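Local coordinates for inositol monophosphatase family protein (Staphylococcus aureus subsp. aureus MSSA476, PDB 4I3Y) that probably hydrolyses inositol monophosphates to free inositol and phosphate with the help of magnesium ions, and is inhibited by lithium, at residues F203-N208 with P245-N250; T231-K236 with T256-L261. All blocks are in the same frame, centred on the assembly; numbering follows the deposited sequence.

Contact 1 (203-208 with 245-250) lies in the core: it joins two neighbouring strands of the mixed five-stranded sheet, and nine of its eleven touching residues are buried. Contact 2 (231-236 with 256-261) lies nearer the surface, where the turn after edge strand 229-232 meets helix 254-262. Their centres are about 9 Å apart, and strand 246-249 connects them, since it neighbours strand 229-232 and is followed by the helix. The chemistry differs accordingly. Five backbone hydrogen bonds cross contact 1, whereas contact 2 has none and rests on leucine methyls. Ile247 CD1, 3.5 Å from Val257 CG1, packs the sheet against the helix.

Contact 1: residues F203-N208 with P245-N250; sequences FGAHIN and PFIISN
Ala205 to Asn208 and Phe246 to Ser249 pair as antiparallel strands, their axes 4.7 Å apart at closest approach and their directions 170° apart. His206 with Ile248 and Asn208 with Phe246 are the hydrogen-bonded pairs, each exchanging two N-H···O=C bonds; Ala205 with Ser249 and Ile207 with Ile247 are non-hydrogen-bonded pairs. A fifth bond, from Asn250 N to Gly204 O (2.8 Å), extends the ladder beyond the last bridge.

The side chains divide between the two faces. On one, the CD1 methyl of Ile247 comes within 4.0 Å of Ala205 CB, carried there by a nearly extended chain whose CG1 lies anti to the backbone N (chi1 176°). Ser249 CB also meets Ala205 CB, at 3.7 Å.

On the other face, the Phe246 ring leans over towards strand 205-208. Its CE2 and CD2 atoms each lie 3.8 Å from Asn208 CB, Asn208 O sits at the ring edge, near its plane, and His206 CD2 approaches CE2 obliquely at 4.1 Å. His206 ND1 bonds to Ser164 OG and Asn208 OD1 to the backbone N of Asn210, so ND1 of His206 and OD1 of Asn208 have their partners outside the two strands. Beyond the ladder, one water bridges Phe203 O and Asn250 ND2, an amide nitrogen that also bonds to Pro154 O.

Both strands are interior to the five-stranded sheet: 205-208 is flanked by parallel strand 162-164, and 246-249 by antiparallel strand 229-232. Helix 254-262 packs on the Ile207, Ile247 and Ser249 face, while helix 191-200 touches His206 and Ile248 on the reverse.

Contact 2: residues T231-K236 with T256-L261; sequences TTLDGK and TVLKIL
Leu258 points from helix 254-262 into the type I beta turn Thr232-Gly235, at the end of edge strand 229-232 in the five-stranded sheet of this inositol monophosphatase fold. Its forked end divides the work: CD1 lies 3.6 Å from Gly235 CA, and CD2 lies 3.4 Å from Leu233 O. The fork thus touches the second and fourth residues of the turn. Leu258 CG stands anti to the carbonyl carbon (chi1 -77°), and the second torsion (-167°) then sets the two methyls, CD1 on Gly235 and CD2 on Leu233. Thr231 crosses this side chain obliquely, with OG1 4.1 Å from Leu258 CD1.

One helical turn on, Leu261 meets the side chain of Leu233. The two chains cross at a slant, and Leu233 CD2 approaches Leu261 CD1 to 3.5 Å; the same Leu233 methyl is 4.2 Å from Leu258 CD2. A single methyl of the turn therefore faces both helix leucines. Ile247 of the adjoining strand also touches Leu233 and Leu258, and Leu233 O finds a polar partner in Asn262 ND2.

Backbone and side-chain bonds together hold the turn. Thr232 OG1 accepts from Lys236 N and, weakly, from Asp234 N, while Thr232 O receives Thr231 OG1 at 2.8 Å and Gly235 N at 2.9 Å, from opposite faces of its carbonyl plane.

Contact 1: residues F203-N208 with P245-N250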
loop_
_atom_site.group_PDB
_atom_site.type_symbol
_atom_site.label_atom_id
_atom_site.label_comp_id
_atom_site.label_asym_id
_atom_site.label_seq_id
_atom_site.Cartn_x
_atom_site.Cartn_y
_atom_site.Cartn_z
ATOM N N PHE A 203 -7.017 4.095 -7.771
ATOM C CA PHE A 203 -5.977 4.838 -8.509
ATOM C C PHE A 203 -6.542 5.200 -9.893
ATOM O O PHE A 203 -7.352 4.444 -10.435
ATOM C CB PHE A 203 -4.744 3.915 -8.729
ATOM C CG PHE A 203 -3.981 3.568 -7.462
ATOM C CD1 PHE A 203 -4.273 4.182 -6.265
ATOM C CD2 PHE A 203 -2.864 2.716 -7.534
ATOM C CE1 PHE A 203 -3.530 3.862 -5.093
ATOM C CE2 PHE A 203 -2.117 2.406 -6.412
ATOM C CZ PHE A 203 -2.464 2.970 -5.171
ATOM N N GLY A 204 -6.105 6.349 -10.437
ATOM C CA GLY A 204 -6.378 6.732 -11.826
ATOM C C GLY A 204 -5.611 5.904 -12.812
ATOM O O GLY A 204 -6.159 5.576 -13.880
ATOM N N ALA A 205 -4.375 5.522 -12.475
ATOM C CA ALA A 205 -3.528 4.836 -13.444
ATOM C C ALA A 205 -2.347 4.204 -12.736
ATOM O O ALA A 205 -1.992 4.621 -11.625
ATOM C CB ALA A 205 -3.074 5.800 -14.580
ATOM N N HIS A 206 -1.812 3.136 -13.345
ATOM C CA HIS A 206 -0.599 2.488 -12.902
ATOM C C HIS A 206 0.276 2.350 -14.130
ATOM O O HIS A 206 -0.178 1.930 -15.221
ATOM C CB HIS A 206 -0.800 1.083 -12.260
ATOM C CG HIS A 206 0.500 0.367 -11.977
ATOM N ND1 HIS A 206 1.426 0.842 -11.073
ATOM C CD2 HIS A 206 1.004 -0.810 -12.438
ATOM C CE1 HIS A 206 2.472 0.032 -11.039
ATOM N NE2 HIS A 206 2.245 -0.977 -11.863
ATOM N N ILE A 207 1.533 2.709 -13.969
ATOM C CA ILE A 207 2.491 2.598 -15.110
ATOM C C ILE A 207 3.586 1.641 -14.703
ATOM O O ILE A 207 4.058 1.719 -13.536
ATOM C CB ILE A 207 3.190 3.954 -15.339
ATOM C CG1 ILE A 207 2.170 4.998 -15.817
ATOM C CG2 ILE A 207 4.389 3.826 -16.281
ATOM C CD1 ILE A 207 2.622 6.421 -15.482
ATOM N N ASN A 208 3.988 0.748 -15.623
ATOM C CA ASN A 208 5.224 -0.091 -15.494
ATOM C C ASN A 208 5.973 -0.023 -16.866
ATOM O O ASN A 208 5.454 -0.498 -17.913
ATOM C CB ASN A 208 4.949 -1.559 -15.056
ATOM C CG ASN A 208 6.247 -2.393 -14.856
ATOM O OD1 ASN A 208 7.246 -2.252 -15.602
ATOM N ND2 ASN A 208 6.217 -3.308 -13.869
ATOM N N PRO A 245 6.447 -1.581 -22.397
ATOM C CA PRO A 245 6.144 -0.518 -21.476
ATOM C C PRO A 245 4.625 -0.304 -21.504
ATOM O O PRO A 245 4.032 -0.290 -22.592
ATOM C CB PRO A 245 6.905 0.686 -22.102
ATOM C CG PRO A 245 8.127 0.048 -22.749
ATOM C CD PRO A 245 7.477 -1.164 -23.376
ATOM N N PHE A 246 3.996 -0.174 -20.340
ATOM C CA PHE A 246 2.552 -0.227 -20.298
ATOM C C PHE A 246 1.943 0.666 -19.279
ATOM O O PHE A 246 2.576 1.035 -18.299
ATOM C CB PHE A 246 2.034 -1.716 -20.131
ATOM C CG PHE A 246 1.377 -2.028 -18.796
ATOM C CD1 PHE A 246 0.069 -2.539 -18.753
ATOM C CD2 PHE A 246 2.041 -1.813 -17.561
ATOM C CE1 PHE A 246 -0.554 -2.811 -17.528
ATOM C CE2 PHE A 246 1.425 -2.114 -16.348
ATOM C CZ PHE A 246 0.123 -2.576 -16.313
ATOM N N ILE A 247 0.682 1.036 -19.541
ATOM C CA ILE A 247 -0.153 1.722 -18.607
ATOM C C ILE A 247 -1.487 0.960 -18.492
ATOM O O ILE A 247 -2.006 0.472 -19.479
ATOM C CB ILE A 247 -0.427 3.185 -19.060
ATOM C CG1 ILE A 247 -1.401 3.864 -18.085
ATOM C CG2 ILE A 247 -0.966 3.213 -20.517
ATOM C CD1 ILE A 247 -1.450 5.407 -18.161
ATOM N N ILE A 248 -1.989 0.766 -17.284
ATOM C CA ILE A 248 -3.440 0.493 -17.103
ATOM C C ILE A 248 -4.079 1.749 -16.474
ATOM O O ILE A 248 -3.556 2.274 -15.480
ATOM C CB ILE A 248 -3.709 -0.795 -16.301
ATOM C CG1 ILE A 248 -5.232 -1.061 -16.260
ATOM C CG2 ILE A 248 -2.995 -0.749 -14.928
ATOM C CD1 ILE A 248 -5.511 -2.462 -15.760
ATOM N N SER A 249 -5.173 2.257 -17.064
ATOM C CA SER A 249 -5.713 3.553 -16.644
ATOM C C SER A 249 -7.197 3.644 -16.726
ATOM O O SER A 249 -7.855 3.034 -17.591
ATOM C CB SER A 249 -5.098 4.680 -17.519
ATOM O OG SER A 249 -5.824 5.892 -17.398
ATOM N N ASN A 250 -7.767 4.391 -15.804
ATOM C CA ASN A 250 -9.118 4.907 -15.983
ATOM C C ASN A 250 -9.258 5.591 -17.389
ATOM O O ASN A 250 -8.308 6.233 -17.840
ATOM C CB ASN A 250 -9.378 5.930 -14.876
ATOM C CG ASN A 250 -10.850 6.309 -14.755
ATOM O OD1 ASN A 250 -11.378 7.078 -15.572
ATOM N ND2 ASN A 250 -11.509 5.798 -13.692
HETATM O O HOH W 1 -9.635 3.948 -12.160
#

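Contact 2: residues T231-K236 with T256-L261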
loop_
_atom_site.group_PDB
_atom_site.type_symbol
_atom_site.label_atom_id
_atom_site.label_comp_id
_atom_site.label_asym_id
_atom_site.label_seq_id
_atom_site.Cartn_x
_atom_site.Cartn_y
_atom_site.Cartn_z
ATOM N N THR A 231 -2.644 -0.067 -22.459
ATOM C CA THR A 231 -1.927 0.181 -23.723
ATOM C C THR A 231 -0.405 0.240 -23.494
ATOM O O THR A 231 0.110 0.269 -22.351
ATOM C CB THR A 231 -2.356 1.543 -24.344
ATOM O OG1 THR A 231 -1.874 2.639 -23.537
ATOM C CG2 THR A 231 -3.861 1.658 -24.475
ATOM N N THR A 232 0.335 0.257 -24.584
ATOM C CA THR A 232 1.747 0.564 -24.502
ATOM C C THR A 232 1.816 2.094 -24.212
ATOM O O THR A 232 0.806 2.816 -24.264
ATOM C CB THR A 232 2.443 0.293 -25.843
ATOM O OG1 THR A 232 1.995 1.285 -26.759
ATOM C CG2 THR A 232 2.081 -1.104 -26.384
ATOM N N LEU A 233 2.994 2.596 -23.893
ATOM C CA LEU A 233 3.084 3.985 -23.496
ATOM C C LEU A 233 3.036 4.886 -24.759
ATOM O O LEU A 233 3.014 6.130 -24.670
ATOM C CB LEU A 233 4.309 4.209 -22.623
ATOM C CG LEU A 233 4.334 3.426 -21.309
ATOM C CD1 LEU A 233 5.655 3.650 -20.578
ATOM C CD2 LEU A 233 3.192 3.782 -20.375
ATOM N N ASP A 234 2.986 4.223 -25.921
ATOM C CA ASP A 234 2.682 4.841 -27.233
ATOM C C ASP A 234 1.209 4.809 -27.577
ATOM O O ASP A 234 0.827 5.126 -28.693
ATOM C CB ASP A 234 3.391 4.057 -28.310
ATOM C CG ASP A 234 4.805 4.492 -28.505
ATOM O OD1 ASP A 234 5.257 5.492 -27.926
ATOM O OD2 ASP A 234 5.485 3.815 -29.277
ATOM N N GLY A 235 0.388 4.366 -26.636
ATOM C CA GLY A 235 -1.040 4.145 -26.868
ATOM C C GLY A 235 -1.475 2.954 -27.747
ATOM O O GLY A 235 -2.632 2.901 -28.137
ATOM N N LYS A 236 -0.602 1.978 -27.995
ATOM C CA LYS A 236 -0.935 0.870 -28.867
ATOM C C LYS A 236 -1.388 -0.364 -28.075
ATOM O O LYS A 236 -1.268 -0.399 -26.846
ATOM C CB LYS A 236 0.277 0.530 -29.772
ATOM C CG LYS A 236 0.348 1.320 -31.082
ATOM C CD LYS A 236 1.399 2.399 -30.937
ATOM C CE LYS A 236 2.796 1.904 -31.308
ATOM N NZ LYS A 236 3.105 2.158 -32.750
ATOM N N THR A 256 -4.044 11.980 -20.792
ATOM C CA THR A 256 -3.277 13.010 -20.123
ATOM C C THR A 256 -1.979 12.362 -19.611
ATOM O O THR A 256 -0.915 12.967 -19.730
ATOM C CB THR A 256 -4.043 13.641 -18.942
ATOM O OG1 THR A 256 -5.271 14.229 -19.391
ATOM C CG2 THR A 256 -3.195 14.664 -18.137
ATOM N N VAL A 257 -2.053 11.130 -19.071
ATOM C CA VAL A 257 -0.864 10.476 -18.515
ATOM C C VAL A 257 0.122 10.159 -19.609
ATOM O O VAL A 257 1.323 10.293 -19.425
ATOM C CB VAL A 257 -1.224 9.162 -17.762
ATOM C CG1 VAL A 257 0.058 8.478 -17.314
ATOM C CG2 VAL A 257 -2.111 9.479 -16.532
ATOM N N LEU A 258 -0.387 9.676 -20.757
ATOM C CA LEU A 258 0.508 9.302 -21.862
ATOM C C LEU A 258 1.199 10.528 -22.438
ATOM O O LEU A 258 2.385 10.472 -22.866
ATOM C CB LEU A 258 -0.258 8.629 -23.027
ATOM C CG LEU A 258 -0.676 7.173 -22.849
ATOM C CD1 LEU A 258 -1.137 6.580 -24.203
ATOM C CD2 LEU A 258 0.494 6.365 -22.329
ATOM N N LYS A 259 0.465 11.626 -22.498
ATOM C CA LYS A 259 1.069 12.829 -23.053
ATOM C C LYS A 259 2.169 13.373 -22.098
ATOM O O LYS A 259 3.253 13.730 -22.550
ATOM C CB LYS A 259 0.013 13.845 -23.491
ATOM C CG LYS A 259 -0.372 14.813 -22.407
ATOM C CD LYS A 259 -0.346 16.274 -22.903
ATOM C CE LYS A 259 -1.363 17.122 -22.102
ATOM N NZ LYS A 259 -1.182 16.909 -20.635
ATOM N N ILE A 260 1.925 13.371 -20.787
ATOM C CA ILE A 260 3.020 13.663 -19.804
ATOM C C ILE A 260 4.252 12.744 -19.967
ATOM O O ILE A 260 5.399 13.185 -19.917
ATOM C CB ILE A 260 2.539 13.598 -18.347
ATOM C CG1 ILE A 260 1.553 14.707 -18.066
ATOM C CG2 ILE A 260 3.686 13.806 -17.369
ATOM C CD1 ILE A 260 0.746 14.470 -16.788
ATOM N N LEU A 261 4.034 11.438 -20.096
ATOM C CA LEU A 261 5.156 10.517 -20.206
ATOM C C LEU A 261 5.998 10.803 -21.459
ATOM O O LEU A 261 7.200 10.529 -21.477
ATOM C CB LEU A 261 4.644 9.044 -20.293
ATOM C CG LEU A 261 4.205 8.380 -18.985
ATOM C CD1 LEU A 261 3.394 7.115 -19.291
ATOM C CD2 LEU A 261 5.371 8.104 -18.048
#